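PDB 6M7D: nucleoprotein from Sendai virus, which packages the viral RNA genome into a helical nucleocapsid, one subunit per six nucleotides, shielding it from nucleases while it serves as template for transcription and replication. Local coordinates for residues V76-M81 and A169-V174; A97-V102 and Q226-S231; Y260-G265 and R309-C314. All coordinates share one frame; numbering follows the deposited sequence.

Interaction 1 of 3, residues V76-M81 and A169-V174; sequences VSLLAM and AIIVQV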
loop_
_atom_site.group_PDB
_atom_site.type_symbol
_atom_site.label_atom_id
_atom_site.label_comp_id
_atom_site.label_asym_id
_atom_site.label_seq_id
_atom_site.Cartn_x
_atom_site.Cartn_y
_atom_site.Cartn_z
ATOM N N VAL A 76 -13.554 8.414 -3.162
ATOM C CA VAL A 76 -13.282 8.508 -4.591
ATOM C C VAL A 76 -13.494 9.932 -5.081
ATOM O O VAL A 76 -12.733 10.439 -5.909
ATOM C CB VAL A 76 -14.162 7.500 -5.353
ATOM C CG1 VAL A 76 -14.269 7.863 -6.807
ATOM C CG2 VAL A 76 -13.603 6.107 -5.203
ATOM N N SER A 77 -14.527 10.599 -4.570
ATOM C CA SER A 77 -14.751 12.009 -4.864
ATOM C C SER A 77 -13.563 12.848 -4.424
ATOM O O SER A 77 -13.085 13.716 -5.162
ATOM C CB SER A 77 -16.017 12.480 -4.156
ATOM O OG SER A 77 -17.170 11.946 -4.761
ATOM N N LEU A 78 -13.088 12.606 -3.205
ATOM C CA LEU A 78 -11.947 13.347 -2.688
ATOM C C LEU A 78 -10.717 13.144 -3.560
ATOM O O LEU A 78 -10.024 14.107 -3.900
ATOM C CB LEU A 78 -11.671 12.916 -1.253
ATOM C CG LEU A 78 -10.577 13.663 -0.510
ATOM C CD1 LEU A 78 -10.822 15.147 -0.591
ATOM C CD2 LEU A 78 -10.564 13.204 0.923
ATOM N N LEU A 79 -10.435 11.901 -3.939
ATOM C CA LEU A 79 -9.268 11.643 -4.771
ATOM C C LEU A 79 -9.436 12.202 -6.175
ATOM O O LEU A 79 -8.441 12.521 -6.833
ATOM C CB LEU A 79 -8.979 10.148 -4.832
ATOM C CG LEU A 79 -8.824 9.416 -3.504
ATOM C CD1 LEU A 79 -9.212 7.970 -3.673
ATOM C CD2 LEU A 79 -7.420 9.531 -2.983
ATOM N N ALA A 80 -10.671 12.320 -6.658
ATOM C CA ALA A 80 -10.909 12.916 -7.963
ATOM C C ALA A 80 -10.822 14.431 -7.935
ATOM O O ALA A 80 -10.624 15.044 -8.986
ATOM C CB ALA A 80 -12.275 12.488 -8.494
ATOM N N MET A 81 -10.978 15.043 -6.761
ATOM C CA MET A 81 -10.808 16.488 -6.644
ATOM C C MET A 81 -9.427 16.954 -7.081
ATOM O O MET A 81 -9.255 18.134 -7.395
ATOM C CB MET A 81 -11.042 16.938 -5.209
ATOM C CG MET A 81 -12.466 16.881 -4.775
ATOM S SD MET A 81 -12.683 17.661 -3.183
ATOM C CE MET A 81 -12.556 19.373 -3.656
ATOM N N ALA A 169 -2.282 17.696 0.766
ATOM C CA ALA A 169 -2.128 17.173 2.119
ATOM C C ALA A 169 -3.189 16.125 2.419
ATOM O O ALA A 169 -2.875 14.999 2.827
ATOM C CB ALA A 169 -2.198 18.311 3.133
ATOM N N ILE A 170 -4.455 16.471 2.183
ATOM C CA ILE A 170 -5.551 15.556 2.510
ATOM C C ILE A 170 -5.441 14.265 1.700
ATOM O O ILE A 170 -5.553 13.153 2.237
ATOM C CB ILE A 170 -6.906 16.248 2.286
ATOM C CG1 ILE A 170 -7.002 17.511 3.136
ATOM C CG2 ILE A 170 -8.041 15.312 2.617
ATOM C CD1 ILE A 170 -8.256 18.303 2.894
ATOM N N ILE A 171 -5.213 14.391 0.396
ATOM C CA ILE A 171 -5.206 13.220 -0.472
ATOM C C ILE A 171 -3.991 12.346 -0.191
ATOM O O ILE A 171 -4.090 11.112 -0.161
ATOM C CB ILE A 171 -5.278 13.670 -1.938
ATOM C CG1 ILE A 171 -6.639 14.306 -2.202
ATOM C CG2 ILE A 171 -5.040 12.509 -2.869
ATOM C CD1 ILE A 171 -6.770 14.908 -3.547
ATOM N N VAL A 172 -2.832 12.966 0.023
ATOM C CA VAL A 172 -1.636 12.232 0.403
ATOM C C VAL A 172 -1.881 11.447 1.675
ATOM O O VAL A 172 -1.402 10.322 1.824
ATOM C CB VAL A 172 -0.455 13.207 0.553
ATOM C CG1 VAL A 172 0.571 12.686 1.532
ATOM C CG2 VAL A 172 0.180 13.422 -0.774
ATOM N N GLN A 173 -2.642 12.016 2.607
ATOM C CA GLN A 173 -2.903 11.290 3.840
ATOM C C GLN A 173 -3.848 10.121 3.620
ATOM O O GLN A 173 -3.710 9.085 4.273
ATOM C CB GLN A 173 -3.454 12.241 4.885
ATOM C CG GLN A 173 -2.438 13.196 5.398
ATOM C CD GLN A 173 -2.970 14.019 6.516
ATOM O OE1 GLN A 173 -2.797 13.683 7.677
ATOM N NE2 GLN A 173 -3.637 15.105 6.179
ATOM N N VAL A 174 -4.808 10.262 2.712
ATOM C CA VAL A 174 -5.644 9.114 2.359
ATOM C C VAL A 174 -4.785 7.985 1.797
ATOM O O VAL A 174 -4.947 6.806 2.150
ATOM C CB VAL A 174 -6.744 9.546 1.374
ATOM C CG1 VAL A 174 -7.550 8.353 0.916
ATOM C CG2 VAL A 174 -7.642 10.577 2.015
#
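Neither an aromatic ring nor any other flat side-chain group takes part here. The one flat group that is touched is a peptide carbonyl: Leu78 O is met by the methyl CD1 of Ile171 at 3.4 Å. Everything else is branched aliphatic packing; the axes of segments 76-80 and 169-174, parts of helices 68-80 and 163-181, approach to 9.9 Å and cross at -129°. Leu78 points its CB at the partner helix, with CG anti to the backbone N (chi1 -175°). Its CD2 then reaches between Ile170 and Val174, one turn apart, and comes within 3.7 Å of Ile170 CG2, the two side chains crossing at about a right angle. The same CD2 lies 4.1 Å from Val174 CG2. Leu79 has CG beside the backbone N, and its CD2 likewise bridges two residues, lying 3.8 Å from Ile171 CG2 and approaching Val174 CG1 obliquely. Val174 thus gives one methyl to each leucine. Helices 47-62 and 227-239 extend the packing, with Leu58 against Leu78 and Leu232 against Leu79. The contact is a buried helix-helix crossing in what is probably the globular, RNA-binding Ncore. All five contacting residues meet through apolar carbons, apart from the Leu78 carbonyl oxygen touched by Ile171 CD1, so the crossing is held by hydrophobic and dispersion contacts, without polar bonds to fix its register.

Interaction 2 of 3, residues A97-V102 and Q226-S231; sequences ADVKYV and QQSLVS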
loop_
_atom_site.group_PDB
_atom_site.type_symbol
_atom_site.label_atom_id
_atom_site.label_comp_id
_atom_site.label_asym_id
_atom_site.label_seq_id
_atom_site.Cartn_x
_atom_site.Cartn_y
_atom_site.Cartn_z
ATOM N N ALA A 97 -15.516 -3.929 -11.666
ATOM C CA ALA A 97 -16.815 -4.644 -11.648
ATOM C C ALA A 97 -17.431 -4.573 -10.246
ATOM O O ALA A 97 -18.595 -4.986 -10.086
ATOM C CB ALA A 97 -16.621 -6.073 -12.094
ATOM N N ASP A 98 -16.658 -4.086 -9.271
ATOM C CA ASP A 98 -17.112 -3.985 -7.857
ATOM C C ASP A 98 -18.279 -3.002 -7.713
ATOM O O ASP A 98 -19.242 -3.346 -7.003
ATOM C CB ASP A 98 -15.944 -3.626 -6.935
ATOM C CG ASP A 98 -15.124 -4.835 -6.518
ATOM O OD1 ASP A 98 -13.881 -4.755 -6.590
ATOM O OD2 ASP A 98 -15.737 -5.845 -6.122
ATOM N N VAL A 99 -18.222 -1.850 -8.389
ATOM C CA VAL A 99 -19.306 -0.830 -8.237
ATOM C C VAL A 99 -19.460 0.012 -9.508
ATOM O O VAL A 99 -18.541 0.008 -10.348
ATOM C CB VAL A 99 -19.047 0.097 -7.031
ATOM C CG1 VAL A 99 -19.358 -0.561 -5.696
ATOM C CG2 VAL A 99 -17.638 0.665 -7.044
ATOM N N LYS A 100 -20.615 0.675 -9.632
ATOM C CA LYS A 100 -20.914 1.600 -10.712
ATOM C C LYS A 100 -20.935 3.007 -10.138
ATOM O O LYS A 100 -21.725 3.301 -9.237
ATOM C CB LYS A 100 -22.253 1.276 -11.371
ATOM C CG LYS A 100 -22.452 1.961 -12.703
ATOM C CD LYS A 100 -23.919 2.019 -13.077
ATOM C CE LYS A 100 -24.696 2.911 -12.127
ATOM N NZ LYS A 100 -26.077 3.161 -12.612
ATOM N N TYR A 101 -20.061 3.864 -10.646
ATOM C CA TYR A 101 -19.924 5.226 -10.154
ATOM C C TYR A 101 -20.918 6.116 -10.882
ATOM O O TYR A 101 -20.885 6.212 -12.112
ATOM C CB TYR A 101 -18.499 5.736 -10.349
ATOM C CG TYR A 101 -17.504 5.135 -9.391
ATOM C CD1 TYR A 101 -17.801 5.003 -8.046
ATOM C CD2 TYR A 101 -16.272 4.696 -9.831
ATOM C CE1 TYR A 101 -16.897 4.460 -7.170
ATOM C CE2 TYR A 101 -15.363 4.150 -8.962
ATOM C CZ TYR A 101 -15.679 4.032 -7.634
ATOM O OH TYR A 101 -14.770 3.484 -6.764
ATOM N N VAL A 102 -21.805 6.751 -10.127
ATOM C CA VAL A 102 -22.748 7.722 -10.662
ATOM C C VAL A 102 -22.193 9.099 -10.347
ATOM O O VAL A 102 -22.193 9.531 -9.192
ATOM C CB VAL A 102 -24.152 7.538 -10.075
ATOM C CG1 VAL A 102 -25.179 8.210 -10.958
ATOM C CG2 VAL A 102 -24.461 6.079 -9.934
ATOM N N GLN A 226 -13.947 -1.719 0.726
ATOM C CA GLN A 226 -14.177 -1.319 -0.658
ATOM C C GLN A 226 -12.946 -1.635 -1.488
ATOM O O GLN A 226 -11.999 -0.846 -1.526
ATOM C CB GLN A 226 -14.523 0.163 -0.742
ATOM C CG GLN A 226 -15.858 0.493 -0.136
ATOM C CD GLN A 226 -16.924 -0.487 -0.548
ATOM O OE1 GLN A 226 -17.260 -0.596 -1.723
ATOM N NE2 GLN A 226 -17.460 -1.218 0.418
ATOM N N GLN A 227 -12.970 -2.781 -2.164
ATOM C CA GLN A 227 -11.889 -3.130 -3.076
ATOM C C GLN A 227 -11.914 -2.266 -4.325
ATOM O O GLN A 227 -10.917 -2.196 -5.045
ATOM C CB GLN A 227 -11.981 -4.608 -3.449
ATOM C CG GLN A 227 -10.705 -5.202 -4.007
ATOM C CD GLN A 227 -9.750 -5.644 -2.932
ATOM O OE1 GLN A 227 -9.025 -4.839 -2.356
ATOM N NE2 GLN A 227 -9.744 -6.932 -2.651
ATOM N N SER A 228 -13.035 -1.598 -4.595
ATOM C CA SER A 228 -13.109 -0.695 -5.739
ATOM C C SER A 228 -12.246 0.536 -5.524
ATOM O O SER A 228 -11.571 1.004 -6.445
ATOM C CB SER A 228 -14.556 -0.283 -5.978
ATOM O OG SER A 228 -15.045 0.458 -4.877
ATOM N N LEU A 229 -12.260 1.072 -4.307
ATOM C CA LEU A 229 -11.424 2.220 -3.984
ATOM C C LEU A 229 -9.947 1.855 -4.038
ATOM O O LEU A 229 -9.130 2.608 -4.582
ATOM C CB LEU A 229 -11.816 2.743 -2.608
ATOM C CG LEU A 229 -10.951 3.767 -1.896
ATOM C CD1 LEU A 229 -11.115 5.116 -2.537
ATOM C CD2 LEU A 229 -11.365 3.805 -0.449
ATOM N N VAL A 230 -9.591 0.696 -3.490
ATOM C CA VAL A 230 -8.213 0.226 -3.548
ATOM C C VAL A 230 -7.789 0.002 -4.990
ATOM O O VAL A 230 -6.652 0.296 -5.369
ATOM C CB VAL A 230 -8.057 -1.050 -2.701
ATOM C CG1 VAL A 230 -6.618 -1.518 -2.692
ATOM C CG2 VAL A 230 -8.545 -0.799 -1.292
ATOM N N SER A 231 -8.695 -0.516 -5.818
ATOM C CA SER A 231 -8.382 -0.709 -7.228
ATOM C C SER A 231 -8.168 0.619 -7.929
ATOM O O SER A 231 -7.268 0.746 -8.760
ATOM C CB SER A 231 -9.501 -1.487 -7.909
ATOM O OG SER A 231 -10.700 -0.747 -7.889
#
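Gln226 sits at the joint between helices 213-225 and 227-239, leaving the first and occupying the N-cap position of the second. Its side chain approaches strand 99-108 through OE1, 4.5 Å from Val99 CG1, and also touches His68 of helix 68-80. Gln227 opens the helix with CG anti to the backbone N (chi1 -161°), and its bent chain runs off from the strand. What touches is its root: CB lies 3.7 Å from Asp98 OD1. Ser228 is the centre of the contact. Its CB points at the strand, and OG takes the crowded position between backbone N and carbonyl carbon (chi1 64°). Three side chains of the other segment converge on it. Asp98 lays CB against Ser228 CB at 3.7 Å, Val99 brings its CG2 within 3.4 Å of Ser228 OG, and Tyr101 reaches in with the tip of its ring, placing OH 3.6 Å from the same OG, a proximity and not a bond. Leu229 packs on Leu75 of helix 68-80, and its backbone N lies 4.3 Å from Tyr101 OH. One turn on from Ser228, Ser231 bends its hydroxyl back to the helix, OG donating to Ser228 O from above the carbonyl plane. Strand 33-40 pairs alongside, and its Val35 touches Val99. The start of a sheet strand, with the loop residue before it, is thus joined to the start of a helix mainly by van der Waals contact, away from the RNA-binding residues. Asp98 OD1 stands 3.8 Å from Ser228 N in the first turn of the helix, where the positive end of the helix dipole would be expected to stabilise an ionised carboxylate, a possible weak electrostatic addition at the solvent-facing margin.

Interaction 3 of 3, residues Y260-G265 and R309-C314; sequences YIRDAG and RAPFIC. With nucleotides of chain B.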
loop_
_atom_site.group_PDB
_atom_site.type_symbol
_atom_site.label_atom_id
_atom_site.label_comp_id
_atom_site.label_asym_id
_atom_site.label_seq_id
_atom_site.Cartn_x
_atom_site.Cartn_y
_atom_site.Cartn_z
ATOM N N TYR A 260 5.723 3.180 -1.051
ATOM C CA TYR A 260 5.509 2.514 0.237
ATOM C C TYR A 260 4.421 1.445 0.187
ATOM O O TYR A 260 4.448 0.508 0.985
ATOM C CB TYR A 260 5.161 3.529 1.315
ATOM C CG TYR A 260 6.329 4.353 1.745
ATOM C CD1 TYR A 260 7.354 3.800 2.482
ATOM C CD2 TYR A 260 6.414 5.686 1.402
ATOM C CE1 TYR A 260 8.425 4.553 2.869
ATOM C CE2 TYR A 260 7.482 6.441 1.782
ATOM C CZ TYR A 260 8.481 5.874 2.517
ATOM O OH TYR A 260 9.539 6.646 2.898
ATOM N N ILE A 261 3.451 1.575 -0.718
ATOM C CA ILE A 261 2.379 0.593 -0.854
ATOM C C ILE A 261 2.821 -0.616 -1.660
ATOM O O ILE A 261 2.256 -1.701 -1.500
ATOM C CB ILE A 261 1.143 1.243 -1.502
ATOM C CG1 ILE A 261 0.621 2.387 -0.640
ATOM C CG2 ILE A 261 0.024 0.256 -1.704
ATOM C CD1 ILE A 261 -0.416 3.213 -1.320
ATOM N N ARG A 262 3.822 -0.461 -2.518
ATOM C CA ARG A 262 4.297 -1.567 -3.332
ATOM C C ARG A 262 4.681 -2.755 -2.465
ATOM O O ARG A 262 5.342 -2.608 -1.435
ATOM C CB ARG A 262 5.493 -1.125 -4.164
ATOM C CG ARG A 262 5.146 -0.298 -5.367
ATOM C CD ARG A 262 6.392 0.275 -5.958
ATOM N NE ARG A 262 6.176 0.959 -7.224
ATOM C CZ ARG A 262 7.163 1.288 -8.049
ATOM N NH1 ARG A 262 8.410 0.987 -7.731
ATOM N NH2 ARG A 262 6.911 1.907 -9.191
ATOM N N ASP A 263 4.246 -3.939 -2.887
ATOM C CA ASP A 263 4.559 -5.229 -2.284
ATOM C C ASP A 263 4.005 -5.379 -0.881
ATOM O O ASP A 263 4.501 -6.204 -0.118
ATOM C CB ASP A 263 6.066 -5.493 -2.275
ATOM C CG ASP A 263 6.670 -5.403 -3.649
ATOM O OD1 ASP A 263 6.114 -6.002 -4.585
ATOM O OD2 ASP A 263 7.698 -4.720 -3.804
ATOM N N ALA A 264 2.999 -4.594 -0.517
ATOM C CA ALA A 264 2.294 -4.814 0.734
ATOM C C ALA A 264 1.557 -6.144 0.677
ATOM O O ALA A 264 0.848 -6.432 -0.288
ATOM C CB ALA A 264 1.326 -3.667 0.995
ATOM N N GLY A 265 1.736 -6.957 1.713
ATOM C CA GLY A 265 1.251 -8.313 1.716
ATOM C C GLY A 265 2.198 -9.321 1.108
ATOM O O GLY A 265 2.073 -10.514 1.395
ATOM N N ARG A 309 1.654 -4.023 -11.951
ATOM C CA ARG A 309 0.654 -4.353 -10.949
ATOM C C ARG A 309 1.075 -5.499 -10.050
ATOM O O ARG A 309 0.315 -5.878 -9.162
ATOM C CB ARG A 309 -0.670 -4.705 -11.616
ATOM C CG ARG A 309 -1.400 -3.533 -12.190
ATOM C CD ARG A 309 -2.406 -3.998 -13.198
ATOM N NE ARG A 309 -2.623 -2.984 -14.214
ATOM C CZ ARG A 309 -3.652 -2.154 -14.217
ATOM N NH1 ARG A 309 -4.559 -2.230 -13.258
ATOM N NH2 ARG A 309 -3.773 -1.254 -15.179
ATOM N N ALA A 310 2.254 -6.063 -10.274
ATOM C CA ALA A 310 2.758 -7.105 -9.390
ATOM C C ALA A 310 2.928 -6.653 -7.946
ATOM O O ALA A 310 2.686 -7.472 -7.045
ATOM C CB ALA A 310 4.078 -7.638 -9.944
ATOM N N PRO A 311 3.352 -5.419 -7.646
ATOM C CA PRO A 311 3.451 -5.010 -6.243
ATOM C C PRO A 311 2.129 -4.928 -5.519
ATOM O O PRO A 311 2.131 -4.738 -4.302
ATOM C CB PRO A 311 4.101 -3.634 -6.338
ATOM C CG PRO A 311 4.847 -3.676 -7.564
ATOM C CD PRO A 311 4.033 -4.442 -8.510
ATOM N N PHE A 312 1.001 -5.064 -6.206
ATOM C CA PHE A 312 -0.293 -4.836 -5.580
ATOM C C PHE A 312 -1.192 -6.053 -5.646
ATOM O O PHE A 312 -2.386 -5.940 -5.384
ATOM C CB PHE A 312 -0.984 -3.630 -6.212
ATOM C CG PHE A 312 -0.075 -2.477 -6.419
ATOM C CD1 PHE A 312 0.294 -1.680 -5.359
ATOM C CD2 PHE A 312 0.440 -2.206 -7.666
ATOM C CE1 PHE A 312 1.141 -0.638 -5.541
ATOM C CE2 PHE A 312 1.285 -1.162 -7.845
ATOM C CZ PHE A 312 1.636 -0.375 -6.781
ATOM N N ILE A 313 -0.639 -7.222 -5.959
ATOM C CA ILE A 313 -1.474 -8.404 -6.099
ATOM C C ILE A 313 -2.098 -8.800 -4.769
ATOM O O ILE A 313 -3.172 -9.403 -4.743
ATOM C CB ILE A 313 -0.667 -9.562 -6.708
ATOM C CG1 ILE A 313 0.592 -9.817 -5.893
ATOM C CG2 ILE A 313 -0.337 -9.268 -8.151
ATOM C CD1 ILE A 313 1.316 -11.056 -6.285
ATOM N N CYS A 314 -1.470 -8.454 -3.649
ATOM C CA CYS A 314 -2.014 -8.895 -2.375
ATOM C C CYS A 314 -2.997 -7.901 -1.779
ATOM O O CYS A 314 -3.956 -8.316 -1.123
ATOM C CB CYS A 314 -0.895 -9.186 -1.377
ATOM S SG CYS A 314 -1.494 -10.005 0.113
ATOM P P U B 6 10.735 3.011 9.177
ATOM O OP1 U B 6 11.315 3.998 10.101
ATOM O OP2 U B 6 9.279 2.813 9.160
ATOM O "O5'" U B 6 11.204 3.360 7.704
ATOM C "C5'" U B 6 12.573 3.324 7.339
ATOM C "C4'" U B 6 12.738 3.300 5.846
ATOM O "O4'" U B 6 12.396 1.988 5.336
ATOM C "C3'" U B 6 11.836 4.232 5.062
ATOM O "O3'" U B 6 12.251 5.593 5.085
ATOM C "C2'" U B 6 11.837 3.588 3.681
ATOM O "O2'" U B 6 13.040 3.877 2.989
ATOM C "C1'" U B 6 11.841 2.102 4.045
ATOM N N1 U B 6 10.473 1.525 4.034
ATOM C C2 U B 6 10.003 1.009 2.842
ATOM O O2 U B 6 10.653 0.988 1.824
ATOM N N3 U B 6 8.738 0.510 2.857
ATOM C C4 U B 6 7.892 0.480 3.929
ATOM O O4 U B 6 6.777 -0.004 3.786
ATOM C C5 U B 6 8.437 1.031 5.129
ATOM C C6 U B 6 9.670 1.521 5.139
ATOM P P U B 3 2.650 -9.763 5.172
ATOM O OP1 U B 3 3.520 -9.075 4.208
ATOM O OP2 U B 3 2.891 -11.175 5.489
ATOM O "O5'" U B 3 2.684 -8.918 6.507
ATOM C "C5'" U B 3 2.008 -7.678 6.593
ATOM C "C4'" U B 3 1.745 -7.298 8.024
ATOM O "O4'" U B 3 0.876 -8.284 8.643
ATOM C "C3'" U B 3 2.988 -7.217 8.894
ATOM O "O3'" U B 3 2.838 -6.151 9.821
ATOM C "C2'" U B 3 2.977 -8.546 9.636
ATOM O "O2'" U B 3 3.663 -8.531 10.865
ATOM C "C1'" U B 3 1.484 -8.786 9.814
ATOM N N1 U B 3 1.137 -10.208 9.959
ATOM C C2 U B 3 0.389 -10.599 11.041
ATOM O O2 U B 3 -0.029 -9.822 11.872
ATOM N N3 U B 3 0.134 -11.936 11.117
ATOM C C4 U B 3 0.560 -12.907 10.244
ATOM O O4 U B 3 0.251 -14.081 10.441
ATOM C C5 U B 3 1.332 -12.425 9.152
ATOM C C6 U B 3 1.590 -11.129 9.060
ATOM P P U B 2 0.165 -14.582 3.619
ATOM O OP1 U B 2 1.226 -14.342 2.631
ATOM O OP2 U B 2 0.375 -15.475 4.767
ATOM O "O5'" U B 2 -0.234 -13.170 4.212
ATOM C "C5'" U B 2 -0.478 -12.050 3.380
ATOM C "C4'" U B 2 -0.874 -10.869 4.212
ATOM O "O4'" U B 2 -2.044 -11.197 4.985
ATOM C "C3'" U B 2 0.139 -10.450 5.249
ATOM O "O3'" U B 2 1.140 -9.626 4.696
ATOM C "C2'" U B 2 -0.710 -9.750 6.300
ATOM O "O2'" U B 2 -0.986 -8.417 5.907
ATOM C "C1'" U B 2 -2.009 -10.527 6.222
ATOM N N1 U B 2 -2.214 -11.515 7.301
ATOM C C2 U B 2 -2.686 -11.077 8.514
ATOM O O2 U B 2 -2.882 -9.908 8.765
ATOM N N3 U B 2 -2.916 -12.051 9.437
ATOM C C4 U B 2 -2.731 -13.395 9.259
ATOM O O4 U B 2 -2.973 -14.166 10.179
ATOM C C5 U B 2 -2.258 -13.767 7.969
ATOM C C6 U B 2 -2.032 -12.841 7.052
#
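Pro311 CB lies over the centre of one face of the Phe312 ring, 4.0 Å above its plane, and the pair receives the end of helix 249-261. Ile261 crosses that ring at about a right angle, its CG2 at the edge, near the ring plane. Arg262 approaches obliquely, its CG 3.8 Å from Phe312 CZ, while its chain runs beside Pro311, pointing the same way. Asp263 crosses Pro311 obliquely, with OD1 3.3 Å from Pro311 CA. A type II turn from Ile261 to Ala264 presents Asp263 N to Pro311 O, a 2.7 Å hydrogen bond lying in the carbonyl plane on a lone pair, though bent to 140° at the hydrogen. Beyond the turn, Cys314 holds SG anti to the backbone N and sets it 3.6 Å from Gly265 CA, which has no side chain in the way. RNA flanks the segment: the ring edge of Tyr260, an RNA-binding residue, meets the U6 base of chain B, CD1 being 3.6 Å from N3, and RNA-binding Arg195 adds a cation-pi contact. Gly265 CA lies 3.3 Å from U2 O3' of chain B. One backbone bond and mostly apolar packing fix the turn, consistent with holding Gly265 close to the RNA backbone.

Overall arrangement
Interactions 1 and 2 adjoin, their centres 16 Å apart and their segments alternating along the chain. Helix 68-80 joins them: Val76 CG2 touches Tyr101 OH at 3.3 Å, and Leu79 CD1 meets Leu229 CD1 at 3.6 Å, so the sheet, helix 68-80 and helix 227-239 share one core. Interaction 3 follows later in the chain, with its centre about 20 Å from that of interaction 1 and 18 Å from that of interaction 2. It touches neither directly; Phe312 packs on helix 227-239 and Ile261 on helix 163-181. Only interaction 3 meets RNA, whereas the nearest atoms of interactions 1 and 2 stay about 13 Å and 10 Å from it.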